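Local coordinates for protein Hsp70/Hsp90 co-chaperone CNS1 (Saccharomyces cerevisiae, PDB 6HFM) that acts as a co-chaperone that binds Hsp90 and Hsp70 and stimulates the ATPase activity of the Hsp70 protein Ssa1, at residues 19-24 with 131-136. Numbering follows the deposited sequence.
Sequences TNIKTH and DVPLFD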
# COMPACT_ATOMS: atom_id res chain seq x y z
N THR A 19 -8.95 5.03 -6.78
CA THR A 19 -8.49 4.52 -8.07
C THR A 19 -7.97 3.10 -7.85
O THR A 19 -7.19 2.87 -6.93
CB THR A 19 -7.34 5.41 -8.60
OG1 THR A 19 -7.77 6.77 -8.65
CG2 THR A 19 -6.88 4.96 -9.98
N ASN A 20 -8.42 2.14 -8.67
CA ASN A 20 -7.89 0.77 -8.62
C ASN A 20 -7.23 0.42 -9.94
O ASN A 20 -7.82 0.59 -11.01
CB ASN A 20 -8.98 -0.26 -8.31
CG ASN A 20 -8.42 -1.67 -8.16
OD1 ASN A 20 -7.40 -1.88 -7.49
ND2 ASN A 20 -9.07 -2.65 -8.78
N ILE A 21 -6.00 -0.09 -9.85
CA ILE A 21 -5.24 -0.53 -11.02
C ILE A 21 -5.09 -2.05 -10.96
O ILE A 21 -4.54 -2.58 -9.99
CB ILE A 21 -3.83 0.12 -11.05
CG1 ILE A 21 -3.92 1.66 -11.14
CG2 ILE A 21 -2.98 -0.43 -12.20
CD1 ILE A 21 -4.64 2.21 -12.35
N LYS A 22 -5.56 -2.74 -11.99
CA LYS A 22 -5.37 -4.19 -12.09
C LYS A 22 -4.04 -4.51 -12.76
O LYS A 22 -3.64 -3.84 -13.72
CB LYS A 22 -6.54 -4.84 -12.82
CG LYS A 22 -7.82 -4.77 -12.00
CD LYS A 22 -9.04 -5.27 -12.75
CE LYS A 22 -10.28 -5.05 -11.90
NZ LYS A 22 -11.48 -5.68 -12.51
N THR A 23 -3.33 -5.50 -12.21
CA THR A 23 -2.03 -5.94 -12.72
C THR A 23 -2.16 -7.33 -13.33
O THR A 23 -3.10 -8.07 -13.03
CB THR A 23 -0.92 -5.89 -11.64
OG1 THR A 23 -1.15 -6.89 -10.64
CG2 THR A 23 -0.85 -4.51 -11.00
N HIS A 24 -1.23 -7.67 -14.22
CA HIS A 24 -1.33 -8.95 -14.94
C HIS A 24 -0.97 -10.15 -14.07
O HIS A 24 -1.57 -11.22 -14.22
CB HIS A 24 -0.56 -8.95 -16.28
CG HIS A 24 0.92 -8.69 -16.17
ND1 HIS A 24 1.81 -9.62 -15.69
CD2 HIS A 24 1.66 -7.62 -16.56
CE1 HIS A 24 3.04 -9.12 -15.75
NE2 HIS A 24 2.97 -7.91 -16.27
N ASP A 131 -2.70 11.28 -7.25
CA ASP A 131 -3.59 10.13 -7.41
C ASP A 131 -2.82 8.86 -7.04
O ASP A 131 -1.97 8.41 -7.81
CB ASP A 131 -4.11 10.08 -8.86
CG ASP A 131 -5.28 9.12 -9.06
OD1 ASP A 131 -5.68 8.40 -8.11
OD2 ASP A 131 -5.80 9.08 -10.20
N VAL A 132 -3.11 8.31 -5.86
CA VAL A 132 -2.42 7.14 -5.31
C VAL A 132 -3.40 5.96 -5.32
O VAL A 132 -4.32 5.93 -4.50
CB VAL A 132 -1.92 7.41 -3.88
CG1 VAL A 132 -1.27 6.18 -3.26
CG2 VAL A 132 -0.93 8.58 -3.87
N PRO A 133 -3.21 4.97 -6.23
CA PRO A 133 -4.18 3.88 -6.34
C PRO A 133 -3.99 2.68 -5.41
O PRO A 133 -2.89 2.44 -4.89
CB PRO A 133 -4.03 3.40 -7.80
CG PRO A 133 -3.11 4.35 -8.46
CD PRO A 133 -2.28 4.96 -7.38
N LEU A 134 -5.07 1.91 -5.25
CA LEU A 134 -4.97 0.51 -4.91
C LEU A 134 -4.47 -0.26 -6.14
O LEU A 134 -4.71 0.14 -7.28
CB LEU A 134 -6.33 -0.06 -4.47
CG LEU A 134 -6.96 0.49 -3.19
CD1 LEU A 134 -8.33 -0.16 -2.98
CD2 LEU A 134 -6.07 0.26 -1.99
N PHE A 135 -3.76 -1.36 -5.87
CA PHE A 135 -3.33 -2.29 -6.90
C PHE A 135 -3.99 -3.63 -6.60
O PHE A 135 -3.78 -4.20 -5.53
CB PHE A 135 -1.80 -2.38 -6.95
CG PHE A 135 -1.17 -1.16 -7.58
CD1 PHE A 135 -0.88 -1.13 -8.94
CD2 PHE A 135 -0.91 -0.03 -6.82
CE1 PHE A 135 -0.34 0.00 -9.53
CE2 PHE A 135 -0.37 1.11 -7.40
CZ PHE A 135 -0.08 1.12 -8.76
N ASP A 136 -4.85 -4.10 -7.52
CA ASP A 136 -5.60 -5.35 -7.34
C ASP A 136 -6.43 -5.32 -6.04
O ASP A 136 -6.49 -6.30 -5.30
CB ASP A 136 -4.64 -6.54 -7.38
CG ASP A 136 -3.77 -6.52 -8.62
OD1 ASP A 136 -4.33 -6.65 -9.73
OD2 ASP A 136 -2.53 -6.37 -8.49
O HOH W 1 -7.08 6.25 -4.99
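N20 and I21 pair with L134 and F135 as a short parallel two-stranded sheet, which ties the chain just after helix 4-15 to the run leading into strand 139-145 of the large mixed sheet. L134 bonds to both neighbours of N20: its N donates to T19 O (2.9 Å) and its O accepts from I21 N. D136 N then donates to I21 O. At the next step the D136 side chain takes over from the main chain. T23 N donates to D136 OD1 almost straight (171° at the hydrogen), from the syn side and 24° out of the carboxylate plane. T23 OG1 donates to the syn lone pair of D136 OD2 at 2.6 Å. T23 OG1 lies between its own backbone N and carbonyl carbon (chi1 68°), which brings the hydroxyl to OD2 beside the N-H that meets OD1. An alanine in place of D136 would probably leave T23 N and OG1 without these acceptors and the threonine hydroxyl free to turn. This small sheet belongs to the C-terminal wheel domain of Cns1, a fold described as unique. On the face carrying I21 and F135, I21 CG2 lies 3.8 Å from F135 CE1 and I21 CG1 packs on P133 CB; T23 CG2 reaches the ring edge at CD1. On the N20 and L134 face, N20 OD1 is held by the backbone N of N137. At the opposite end, T19 OG1 donates to the syn lone pair of D131 OD1 (2.7 Å), and a water links T19 N to V132 O. The D131 side chain also lies about 3 Å from the magnesium ion bound at N17 and L125.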